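Local coordinates for protein ERPC (Borrelia burgdorferi, PDB 4BXM) that probably helps the Lyme disease spirochaete acquire complement regulators such as factor H, as an outer-surface lipoprotein of the Erp family, at residues A85-G90 with I115-I119; V24-N30 with V143-I147; K45-I50 with L74-V79; L38-V42 with G53-G57. One frame throughout, in Å; residues are numbered along the deposited sequence.

Contact 1: residues A85-G90 with I115-I119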
loop_
_atom_site.group_PDB
_atom_site.type_symbol
_atom_site.label_atom_id
_atom_site.label_comp_id
_atom_site.label_asym_id
_atom_site.label_seq_id
_atom_site.Cartn_x
_atom_site.Cartn_y
_atom_site.Cartn_z
ATOM N N ALA A 85 0.474 -10.181 7.643
ATOM C CA ALA A 85 -0.014 -10.131 6.256
ATOM C C ALA A 85 1.039 -9.678 5.298
ATOM O O ALA A 85 1.094 -10.140 4.111
ATOM C CB ALA A 85 -1.151 -9.146 6.130
ATOM N N MET A 86 1.831 -8.691 5.736
ATOM C CA MET A 86 2.813 -8.103 4.839
ATOM C C MET A 86 4.163 -8.874 4.734
ATOM O O MET A 86 5.049 -8.486 3.968
ATOM C CB MET A 86 3.114 -6.650 5.255
ATOM C CG MET A 86 1.960 -5.719 5.112
ATOM S SD MET A 86 1.181 -5.540 3.468
ATOM C CE MET A 86 2.294 -4.430 2.640
ATOM N N THR A 87 4.328 -9.911 5.518
ATOM C CA THR A 87 5.530 -10.710 5.479
ATOM C C THR A 87 5.269 -12.196 5.152
ATOM O O THR A 87 6.154 -12.832 4.543
ATOM C CB THR A 87 6.260 -10.659 6.827
ATOM O OG1 THR A 87 5.405 -11.147 7.852
ATOM C CG2 THR A 87 6.687 -9.226 7.117
ATOM N N GLU A 88 4.050 -12.669 5.466
ATOM C CA GLU A 88 3.615 -14.012 5.218
ATOM C C GLU A 88 2.395 -14.150 4.346
ATOM O O GLU A 88 2.098 -15.309 4.010
ATOM C CB GLU A 88 3.281 -14.739 6.516
ATOM C CG GLU A 88 4.368 -14.691 7.589
ATOM C CD GLU A 88 3.885 -15.339 8.862
ATOM O OE1 GLU A 88 2.955 -16.163 8.751
ATOM O OE2 GLU A 88 4.386 -15.001 9.951
ATOM N N GLY A 89 1.652 -13.061 4.011
ATOM C CA GLY A 89 0.352 -13.218 3.343
ATOM C C GLY A 89 -0.693 -13.435 4.417
ATOM O O GLY A 89 -0.396 -14.001 5.462
ATOM N N GLY A 90 -1.883 -12.842 4.239
ATOM C CA GLY A 90 -2.915 -12.850 5.303
ATOM C C GLY A 90 -3.905 -11.732 5.069
ATOM O O GLY A 90 -4.116 -11.343 3.942
ATOM N N ILE A 115 -7.921 -5.577 3.693
ATOM C CA ILE A 115 -6.876 -5.851 2.678
ATOM C C ILE A 115 -6.416 -7.301 2.781
ATOM O O ILE A 115 -5.995 -7.743 3.844
ATOM C CB ILE A 115 -5.674 -4.915 2.872
ATOM C CG1 ILE A 115 -6.073 -3.461 2.739
ATOM C CG2 ILE A 115 -4.564 -5.166 1.864
ATOM C CD1 ILE A 115 -6.739 -3.109 1.461
ATOM N N ILE A 116 -6.490 -8.029 1.666
ATOM C CA ILE A 116 -6.054 -9.404 1.591
ATOM C C ILE A 116 -4.744 -9.481 0.820
ATOM O O ILE A 116 -4.656 -8.977 -0.259
ATOM C CB ILE A 116 -7.148 -10.314 1.006
ATOM C CG1 ILE A 116 -8.282 -10.419 2.070
ATOM C CG2 ILE A 116 -6.592 -11.706 0.786
ATOM C CD1 ILE A 116 -9.484 -11.201 1.579
ATOM N N THR A 117 -3.713 -10.059 1.440
ATOM C CA THR A 117 -2.382 -10.130 0.815
ATOM C C THR A 117 -2.052 -11.576 0.485
ATOM O O THR A 117 -2.577 -12.495 1.095
ATOM C CB THR A 117 -1.241 -9.583 1.715
ATOM O OG1 THR A 117 -1.110 -10.384 2.846
ATOM C CG2 THR A 117 -1.483 -8.096 2.176
ATOM N N LYS A 118 -1.213 -11.736 -0.534
ATOM C CA LYS A 118 -0.825 -13.013 -1.096
ATOM C C LYS A 118 0.673 -12.833 -1.460
ATOM O O LYS A 118 1.069 -11.782 -1.940
ATOM C CB LYS A 118 -1.574 -13.329 -2.445
ATOM C CG LYS A 118 -3.111 -13.306 -2.445
ATOM C CD LYS A 118 -3.691 -13.689 -3.789
ATOM C CE LYS A 118 -5.114 -13.171 -3.966
ATOM N NZ LYS A 118 -5.853 -13.872 -5.060
ATOM N N ILE A 119 1.456 -13.908 -1.337
ATOM C CA ILE A 119 2.845 -13.929 -1.852
ATOM C C ILE A 119 2.772 -14.498 -3.279
ATOM O O ILE A 119 2.264 -15.600 -3.491
ATOM C CB ILE A 119 3.778 -14.728 -0.903
ATOM C CG1 ILE A 119 3.872 -14.003 0.446
ATOM C CG2 ILE A 119 5.186 -14.828 -1.495
ATOM C CD1 ILE A 119 4.456 -14.820 1.567
#
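Gly90 and Thr117 form an antiparallel hydrogen-bonded pair with CA atoms 5.3 Å apart, the point at which the chain leaving helix 79-88 joins the antiparallel sheet as its outermost strand, 90-93. Gly89 makes the turn between the two elements. Its positive phi of 85° is a conformation glycine adopts readily, and it lets the backbone swing from the helix end straight into pairing with strand 114-122. The bond from Thr117 N to Gly90 O is short and nearly straight, 2.8 Å, whereas the return bond from Gly90 N to Thr117 O is longer and reaches that oxygen from well above its carbonyl plane.

Thr117 does much to tie the helix end to the strand. With chi1 at 65°, its hydroxyl lies between the backbone N and carbonyl carbon and is held toward the helix terminus, where OG1 donates to Ala85 O at 2.6 Å. That carbonyl also receives Gly89 N within the helix end, and the two donors arrive on opposite faces of its plane. The same OG1 takes a weak bond from Gly90 N, so a small side chain able both to give and to accept suits this buried place. Its methyl also meets Met86: the two side chains cross at about a right angle, with Met86 SD 3.9 Å from Thr117 CG2. The Met86 side chain, bent at chi2 and chi3, also packs on Leu152 and Leu156 of helix 149-156. At the more open margin, Ile119 covers the last helical turn, its CD1 lying 3.4 Å from Glu88 O.

Contact 2: residues V24-N30 with V143-I147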
loop_
_atom_site.group_PDB
_atom_site.type_symbol
_atom_site.label_atom_id
_atom_site.label_comp_id
_atom_site.label_asym_id
_atom_site.label_seq_id
_atom_site.Cartn_x
_atom_site.Cartn_y
_atom_site.Cartn_z
ATOM N N VAL A 24 9.311 1.819 0.710
ATOM C CA VAL A 24 9.463 0.725 -0.250
ATOM C C VAL A 24 8.841 1.145 -1.534
ATOM O O VAL A 24 7.912 1.944 -1.548
ATOM C CB VAL A 24 8.874 -0.658 0.229
ATOM C CG1 VAL A 24 9.662 -1.224 1.390
ATOM C CG2 VAL A 24 7.346 -0.613 0.525
ATOM N N LYS A 25 9.368 0.594 -2.643
ATOM C CA LYS A 25 8.853 0.823 -3.965
ATOM C C LYS A 25 7.570 0.018 -4.103
ATOM O O LYS A 25 7.447 -1.115 -3.592
ATOM C CB LYS A 25 9.837 0.390 -5.034
ATOM C CG LYS A 25 11.108 1.233 -5.001
ATOM C CD LYS A 25 11.519 1.597 -6.406
ATOM C CE LYS A 25 12.805 2.413 -6.430
ATOM N NZ LYS A 25 13.945 1.468 -6.520
ATOM N N ILE A 26 6.610 0.623 -4.775
ATOM C CA ILE A 26 5.357 -0.054 -4.945
ATOM C C ILE A 26 4.990 -0.073 -6.395
ATOM O O ILE A 26 5.073 0.924 -7.061
ATOM C CB ILE A 26 4.233 0.558 -4.155
ATOM C CG1 ILE A 26 2.942 -0.282 -4.310
ATOM C CG2 ILE A 26 3.983 1.993 -4.535
ATOM C CD1 ILE A 26 1.928 0.131 -3.270
ATOM N N LYS A 27 4.592 -1.235 -6.837
ATOM C CA LYS A 27 4.114 -1.413 -8.232
ATOM C C LYS A 27 2.612 -1.618 -8.291
ATOM O O LYS A 27 2.026 -2.255 -7.360
ATOM C CB LYS A 27 4.737 -2.670 -8.808
ATOM C CG LYS A 27 6.206 -2.615 -9.078
ATOM C CD LYS A 27 6.660 -4.050 -9.405
ATOM C CE LYS A 27 8.150 -4.215 -9.509
ATOM N NZ LYS A 27 8.693 -3.303 -10.552
ATOM N N ASN A 28 1.985 -1.126 -9.338
ATOM C CA ASN A 28 0.601 -1.435 -9.605
ATOM C C ASN A 28 0.224 -2.014 -10.972
ATOM O O ASN A 28 0.931 -1.906 -11.943
ATOM C CB ASN A 28 -0.300 -0.260 -9.314
ATOM C CG ASN A 28 -0.229 0.790 -10.360
ATOM O OD1 ASN A 28 0.661 0.801 -11.140
ATOM N ND2 ASN A 28 -1.171 1.675 -10.363
ATOM N N LYS A 29 -0.958 -2.595 -10.999
ATOM C CA LYS A 29 -1.510 -3.203 -12.156
ATOM C C LYS A 29 -2.921 -2.721 -12.354
ATOM O O LYS A 29 -3.721 -2.666 -11.453
ATOM C CB LYS A 29 -1.512 -4.667 -11.927
ATOM C CG LYS A 29 -1.911 -5.484 -13.098
ATOM C CD LYS A 29 -1.182 -6.792 -13.020
ATOM C CE LYS A 29 -1.932 -7.846 -13.753
ATOM N NZ LYS A 29 -2.380 -8.822 -12.781
ATOM N N ASN A 30 -3.227 -2.378 -13.579
ATOM C CA ASN A 30 -4.522 -1.814 -13.890
ATOM C C ASN A 30 -5.612 -2.631 -14.589
ATOM O O ASN A 30 -6.493 -2.050 -15.182
ATOM C CB ASN A 30 -4.298 -0.559 -14.660
ATOM C CG ASN A 30 -4.641 0.616 -13.868
ATOM O OD1 ASN A 30 -5.581 0.582 -13.127
ATOM N ND2 ASN A 30 -3.883 1.665 -14.010
ATOM N N VAL A 143 -7.877 -2.201 -8.956
ATOM C CA VAL A 143 -6.419 -2.058 -9.015
ATOM C C VAL A 143 -5.742 -3.135 -8.163
ATOM O O VAL A 143 -6.270 -3.620 -7.128
ATOM C CB VAL A 143 -6.091 -0.619 -8.519
ATOM C CG1 VAL A 143 -6.090 -0.649 -6.997
ATOM C CG2 VAL A 143 -4.773 -0.062 -9.025
ATOM N N GLU A 144 -4.569 -3.547 -8.568
ATOM C CA GLU A 144 -3.833 -4.508 -7.784
ATOM C C GLU A 144 -2.451 -3.931 -7.523
ATOM O O GLU A 144 -1.896 -3.236 -8.376
ATOM C CB GLU A 144 -3.744 -5.836 -8.514
ATOM C CG GLU A 144 -3.233 -6.991 -7.649
ATOM C CD GLU A 144 -2.949 -8.262 -8.439
ATOM O OE1 GLU A 144 -3.509 -8.369 -9.557
ATOM O OE2 GLU A 144 -2.186 -9.157 -7.948
ATOM N N TYR A 145 -1.883 -4.217 -6.363
ATOM C CA TYR A 145 -0.635 -3.594 -5.992
ATOM C C TYR A 145 0.346 -4.699 -5.698
ATOM O O TYR A 145 -0.046 -5.750 -5.247
ATOM C CB TYR A 145 -0.745 -2.634 -4.764
ATOM C CG TYR A 145 -1.485 -1.369 -5.059
ATOM C CD1 TYR A 145 -0.830 -0.280 -5.605
ATOM C CD2 TYR A 145 -2.823 -1.243 -4.788
ATOM C CE1 TYR A 145 -1.511 0.881 -5.928
ATOM C CE2 TYR A 145 -3.485 -0.073 -5.039
ATOM C CZ TYR A 145 -2.831 0.998 -5.607
ATOM O OH TYR A 145 -3.466 2.178 -5.964
ATOM N N ALA A 146 1.635 -4.411 -5.894
ATOM C CA ALA A 146 2.711 -5.325 -5.461
ATOM C C ALA A 146 3.938 -4.618 -4.930
ATOM O O ALA A 146 4.320 -3.500 -5.360
ATOM C CB ALA A 146 3.095 -6.284 -6.587
ATOM N N ILE A 147 4.536 -5.279 -3.962
ATOM C CA ILE A 147 5.697 -4.747 -3.249
ATOM C C ILE A 147 6.659 -5.890 -3.016
ATOM O O ILE A 147 6.274 -6.942 -2.526
ATOM C CB ILE A 147 5.349 -4.202 -1.826
ATOM C CG1 ILE A 147 4.481 -2.969 -1.934
ATOM C CG2 ILE A 147 6.635 -3.883 -1.100
ATOM C CD1 ILE A 147 3.643 -2.599 -0.722
#
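Ile26 packs against both Tyr145 and Ile147, and this is the close-fitting side of the contact. Its CG1 stands opposite the backbone N (chi1 -176°), which carries CD1 across to the tyrosine ring, 3.6 Å from Tyr145 CD1 at an oblique approach. Asn28 CB lies against the same ring atom, and CG1 of Ile26 meets CG1 of Ile147 at 3.9 Å. Val24 extends the apolar patch, crossing Ile147 at about a right angle. The ring is enclosed further by Phe71, which meets it edge-to-face, and by Phe130, while its hydroxyl bonds to Glu103; a tyrosine thus fills the interior and still has its polar end satisfied.

Strands 21-29 and 142-148 run antiparallel here as neighbours near the middle of the sheet, joining the beginning of the chain to its end. Lys27 and Ala146 exchange bonds, with Ala146 N to Lys27 O at 2.6 Å, and Lys29 and Glu144 form the next such pair.

On the other face Lys27, Lys29 and Glu144 are partly open to solvent, whereas Ala146 is buried; Trp35 of strand 35-45 lies against Lys29, Glu144 and Ala146. The chains of Lys29 and Glu144 run alongside each other in the same direction, but NZ comes only to 3.4 Å from OE1, a weak hydrogen bond and salt bridge. Lys27 contributes little more than its CB, 3.6 Å from Ala146 O, before its chain leads off to a salt bridge with Asp37.

Contact 3: residues K45-I50 with L74-V79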
loop_
_atom_site.group_PDB
_atom_site.type_symbol
_atom_site.label_atom_id
_atom_site.label_comp_id
_atom_site.label_asym_id
_atom_site.label_seq_id
_atom_site.Cartn_x
_atom_site.Cartn_y
_atom_site.Cartn_z
ATOM N N LYS A 45 5.084 3.914 11.740
ATOM C CA LYS A 45 4.472 3.513 12.999
ATOM C C LYS A 45 4.057 4.760 13.836
ATOM O O LYS A 45 4.915 5.577 14.209
ATOM C CB LYS A 45 5.382 2.599 13.827
ATOM C CG LYS A 45 4.739 2.150 15.150
ATOM C CD LYS A 45 3.736 1.011 14.871
ATOM C CE LYS A 45 3.060 0.486 16.168
ATOM N NZ LYS A 45 2.020 1.450 16.663
ATOM N N GLU A 46 2.756 4.875 14.153
ATOM C CA GLU A 46 2.250 6.047 14.849
ATOM C C GLU A 46 1.898 5.611 16.261
ATOM O O GLU A 46 2.053 4.464 16.651
ATOM C CB GLU A 46 1.011 6.631 14.103
ATOM C CG GLU A 46 1.356 7.090 12.699
ATOM C CD GLU A 46 0.255 7.872 11.982
ATOM O OE1 GLU A 46 -0.963 7.671 12.219
ATOM O OE2 GLU A 46 0.668 8.697 11.166
ATOM N N GLU A 47 1.380 6.525 17.051
ATOM C CA GLU A 47 1.064 6.112 18.432
ATOM C C GLU A 47 -0.076 5.077 18.417
ATOM O O GLU A 47 -0.006 4.099 19.078
ATOM C CB GLU A 47 0.594 7.315 19.217
ATOM C CG GLU A 47 0.564 6.989 20.693
ATOM C CD GLU A 47 -0.742 7.383 21.200
ATOM O OE1 GLU A 47 -1.685 6.587 20.988
ATOM O OE2 GLU A 47 -0.848 8.557 21.626
ATOM N N ASP A 48 -1.107 5.302 17.610
ATOM C CA ASP A 48 -2.149 4.315 17.430
ATOM C C ASP A 48 -2.027 3.704 16.072
ATOM O O ASP A 48 -2.438 4.284 15.096
ATOM C CB ASP A 48 -3.526 4.989 17.481
ATOM C CG ASP A 48 -4.678 3.984 17.337
ATOM O OD1 ASP A 48 -4.479 2.769 17.359
ATOM O OD2 ASP A 48 -5.807 4.440 17.156
ATOM N N GLY A 49 -1.461 2.512 15.973
ATOM C CA GLY A 49 -1.376 1.905 14.639
ATOM C C GLY A 49 -0.290 2.366 13.678
ATOM O O GLY A 49 0.799 2.732 14.081
ATOM N N ILE A 50 -0.604 2.231 12.396
ATOM C CA ILE A 50 0.258 2.500 11.229
ATOM C C ILE A 50 -0.444 3.374 10.180
ATOM O O ILE A 50 -1.627 3.225 9.942
ATOM C CB ILE A 50 0.751 1.164 10.570
ATOM C CG1 ILE A 50 1.727 0.454 11.517
ATOM C CG2 ILE A 50 1.474 1.443 9.282
ATOM C CD1 ILE A 50 2.010 -1.005 11.202
ATOM N N LEU A 74 -4.301 2.170 9.568
ATOM C CA LEU A 74 -4.939 1.118 10.368
ATOM C C LEU A 74 -4.633 1.403 11.830
ATOM O O LEU A 74 -3.603 1.986 12.176
ATOM C CB LEU A 74 -4.384 -0.289 9.989
ATOM C CG LEU A 74 -2.850 -0.480 10.026
ATOM C CD1 LEU A 74 -2.406 -1.549 11.000
ATOM C CD2 LEU A 74 -2.396 -0.839 8.597
ATOM N N GLU A 75 -5.450 0.892 12.691
ATOM C CA GLU A 75 -5.312 1.165 14.083
ATOM C C GLU A 75 -4.466 0.113 14.798
ATOM O O GLU A 75 -4.159 -0.976 14.248
ATOM C CB GLU A 75 -6.753 1.340 14.673
ATOM C CG GLU A 75 -7.430 0.048 15.045
ATOM C CD GLU A 75 -8.780 0.271 15.774
ATOM O OE1 GLU A 75 -9.670 0.856 15.143
ATOM O OE2 GLU A 75 -8.926 -0.108 16.974
ATOM N N GLU A 76 -4.167 0.375 16.062
ATOM C CA GLU A 76 -3.205 -0.437 16.803
ATOM C C GLU A 76 -3.548 -1.871 16.839
ATOM O O GLU A 76 -2.680 -2.747 16.627
ATOM C CB GLU A 76 -2.994 0.111 18.256
ATOM C CG GLU A 76 -1.821 -0.537 19.019
ATOM C CD GLU A 76 -0.432 -0.144 18.458
ATOM O OE1 GLU A 76 -0.258 0.866 17.703
ATOM O OE2 GLU A 76 0.537 -0.860 18.763
ATOM N N SER A 77 -4.810 -2.163 17.097
ATOM C CA SER A 77 -5.264 -3.535 17.185
ATOM C C SER A 77 -5.103 -4.335 15.866
ATOM O O SER A 77 -5.169 -5.587 15.865
ATOM C CB SER A 77 -6.770 -3.568 17.598
ATOM O OG SER A 77 -7.529 -2.926 16.579
ATOM N N GLU A 78 -4.969 -3.666 14.723
ATOM C CA GLU A 78 -4.699 -4.427 13.490
ATOM C C GLU A 78 -3.195 -4.529 13.132
ATOM O O GLU A 78 -2.799 -5.105 12.102
ATOM C CB GLU A 78 -5.447 -3.770 12.375
ATOM C CG GLU A 78 -6.963 -3.937 12.427
ATOM C CD GLU A 78 -7.377 -5.360 12.215
ATOM O OE1 GLU A 78 -6.820 -6.000 11.332
ATOM O OE2 GLU A 78 -8.287 -5.787 12.946
ATOM N N VAL A 79 -2.353 -3.928 13.949
ATOM C CA VAL A 79 -0.919 -3.928 13.698
ATOM C C VAL A 79 -0.289 -5.310 13.547
ATOM O O VAL A 79 0.477 -5.545 12.571
ATOM C CB VAL A 79 -0.134 -3.118 14.768
ATOM C CG1 VAL A 79 1.382 -3.362 14.629
ATOM C CG2 VAL A 79 -0.371 -1.672 14.545
HETATM O O HOH W 1 -3.316 5.060 12.089
#
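Charged groups dominate where Lys45 meets Glu76, joining the turn of hairpin 35-45/50-56 to the connection from strand 67-74 into helix 79-88. Lys45 is bent at chi2 and chi4, which brings NZ to Glu76 OE1 at 2.6 Å, a salt bridge on the syn lone pair of that oxygen. The ammonium group also bonds to Glu46 O and Gly49 O, so one flexible lysine draws the turn together.

Hydrogen bonds of side chain to backbone come next. The anti lone pair of the same OE1 receives Gly49 N at 2.7 Å, so both lone pairs of this oxygen are used. In the reverse sense, Asp48 OD1 accepts Glu76 N, also at 2.7 Å, nearly in line with its C-O bond. The two acids pass one another running in opposite senses, and each takes a backbone N-H from the other segment.

Backbone pairing follows. Ile50 and Leu74 exchange two bonds as an antiparallel hydrogen-bonded pair where strands 50-56 and 67-74 meet. Gly49, at a positive phi of 79°, has no side chain to obstruct the Leu74 carbonyl, and its CA approaches Leu74 O to 3.3 Å.

Apolar contacts fill the inner side. Val79 CG2 rests 3.7 Å from Gly49 CA and touches Ile50 CD1, while Ile50 CB meets Leu74 CG at 4.0 Å; Phe82 of helix 79-88 covers both Ile50 and Leu74.

With carboxylates so close, Asp48 OD1 standing 4.6 Å from Glu76 OE1, Lys45 and the two N-H groups probably offset the repulsion and favour both acids in their charged form.

Contact 4: residues L38-V42 with G53-G57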
loop_
_atom_site.group_PDB
_atom_site.type_symbol
_atom_site.label_atom_id
_atom_site.label_comp_id
_atom_site.label_asym_id
_atom_site.label_seq_id
_atom_site.Cartn_x
_atom_site.Cartn_y
_atom_site.Cartn_z
ATOM N N LEU A 38 4.983 2.102 -9.715
ATOM C CA LEU A 38 4.173 3.313 -9.471
ATOM C C LEU A 38 4.912 4.436 -8.728
ATOM O O LEU A 38 4.891 5.614 -9.139
ATOM C CB LEU A 38 2.870 2.958 -8.761
ATOM C CG LEU A 38 1.955 4.147 -8.426
ATOM C CD1 LEU A 38 1.483 4.877 -9.678
ATOM C CD2 LEU A 38 0.781 3.736 -7.536
ATOM N N GLY A 39 5.554 4.094 -7.614
ATOM C CA GLY A 39 6.247 5.091 -6.819
ATOM C C GLY A 39 6.755 4.467 -5.546
ATOM O O GLY A 39 7.108 3.238 -5.486
ATOM N N ASP A 40 6.780 5.310 -4.520
ATOM C CA ASP A 40 7.152 4.888 -3.198
ATOM C C ASP A 40 5.969 4.737 -2.242
ATOM O O ASP A 40 5.116 5.591 -2.215
ATOM C CB ASP A 40 8.068 5.954 -2.594
ATOM C CG ASP A 40 9.486 5.917 -3.203
ATOM O OD1 ASP A 40 9.859 4.901 -3.837
ATOM O OD2 ASP A 40 10.232 6.864 -2.949
ATOM N N LEU A 41 6.019 3.705 -1.395
ATOM C CA LEU A 41 5.148 3.599 -0.251
ATOM C C LEU A 41 5.967 3.828 1.017
ATOM O O LEU A 41 6.878 3.077 1.333
ATOM C CB LEU A 41 4.391 2.250 -0.198
ATOM C CG LEU A 41 3.316 2.127 0.899
ATOM C CD1 LEU A 41 2.105 2.934 0.558
ATOM C CD2 LEU A 41 2.875 0.683 1.090
ATOM N N VAL A 42 5.586 4.885 1.742
ATOM C CA VAL A 42 6.151 5.246 3.048
ATOM C C VAL A 42 5.270 4.621 4.162
ATOM O O VAL A 42 4.100 4.896 4.188
ATOM C CB VAL A 42 6.185 6.772 3.191
ATOM C CG1 VAL A 42 6.821 7.211 4.517
ATOM C CG2 VAL A 42 6.959 7.381 2.057
ATOM N N GLY A 53 1.750 6.214 3.257
ATOM C CA GLY A 53 1.596 7.299 2.327
ATOM C C GLY A 53 2.262 6.937 1.005
ATOM O O GLY A 53 3.194 6.158 0.929
ATOM N N LEU A 54 1.699 7.439 -0.051
ATOM C CA LEU A 54 2.192 7.176 -1.356
ATOM C C LEU A 54 2.737 8.441 -1.974
ATOM O O LEU A 54 2.086 9.458 -1.937
ATOM C CB LEU A 54 1.057 6.628 -2.214
ATOM C CG LEU A 54 1.230 6.322 -3.715
ATOM C CD1 LEU A 54 2.077 5.083 -3.925
ATOM C CD2 LEU A 54 -0.164 6.036 -4.351
ATOM N N ASN A 55 3.923 8.331 -2.519
ATOM C CA ASN A 55 4.643 9.357 -3.232
ATOM C C ASN A 55 4.795 8.879 -4.652
ATOM O O ASN A 55 5.344 7.852 -4.895
ATOM C CB ASN A 55 6.003 9.545 -2.613
ATOM C CG ASN A 55 5.942 10.241 -1.297
ATOM O OD1 ASN A 55 5.038 10.970 -1.029
ATOM N ND2 ASN A 55 6.881 9.989 -0.475
ATOM N N VAL A 56 4.266 9.628 -5.584
ATOM C CA VAL A 56 4.296 9.221 -6.965
ATOM C C VAL A 56 4.780 10.337 -7.835
ATOM O O VAL A 56 4.228 11.368 -7.879
ATOM C CB VAL A 56 2.934 8.772 -7.472
ATOM C CG1 VAL A 56 2.998 8.400 -8.930
ATOM C CG2 VAL A 56 2.453 7.590 -6.692
ATOM N N GLY A 57 5.833 10.064 -8.552
ATOM C CA GLY A 57 6.323 10.972 -9.538
ATOM C C GLY A 57 7.282 12.038 -9.116
ATOM O O GLY A 57 7.539 12.284 -7.986
HETATM O O HOH W 2 6.543 7.832 -9.196
#
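Leu38 and Leu54 both set CG opposite the backbone N, with chi1 at 179° and 176°, and this extends the two side chains toward one another until they cross at about a right angle, CD2 to CD2 at 4.0 Å. Val56 completes the apolar group: its CG2 meets Leu38 CG at 3.9 Å, and its CG1 lies against the Leu38 carbonyl oxygen. Branched aliphatic residues suit this side, where Tyr100 covers all three.

The backbones belong to a beta hairpin, strands 35-45 and 50-56, paired antiparallel. Asp40 and Asn55 exchange two bonds, and so do Val42 and Gly53; between these pairs, Leu41 faces Leu54 in a non-hydrogen-bonded position. Leu41 bends its end toward the partner strand, CD1 settling 3.4 Å from Gly53 O. Gly39 has a phi of 174°, and the absence of a side chain allows its CA to come within 3.5 Å of Asn55 O. Together with Leu38 it faces Ile26 as a classic beta bulge on the other flank of the strand.

The opposite face carries Asp40, Val42 and Asn55, a more polar set. Asn55 turns ND2 toward Val42, 3.6 Å from its CG2, while OD1 accepts from Thr68.

Strand 35-45 is thus held between strand 21-29, reached by Leu41 and the bulge, and strand 50-56, which in turn pairs with strand 67-74 through Leu54 and Val56. Phe71 of that strand lies against Leu41 and Leu54, and Ile147 of strand 142-148 against Leu41.

Contacts 2 and 4 hold neighbouring parts of one antiparallel sheet: Val24 and Ile26 meet Leu41 and Gly39 through probable backbone hydrogen bonds, and Ile26 CG2 packs on Leu54 CD1. Both combine a buried face with a more polar one; contact 2 lies nearest the chain's centre, most of its residues buried. Contact 1, centred on a threonine hydroxyl, reaches the same sheet at an outermost strand and touches contact 2 where Met86 meets Ile147. The centre of contact 3 lies about 15 Å from the centre of the chain, the farthest of the four, and this peripheral contact relies most on charge. Segments of contacts 3 and 4 adjoin in sequence: contact 4 pairs the hairpin's arms, and contact 3 ties its turn to the approach to helix 79-88.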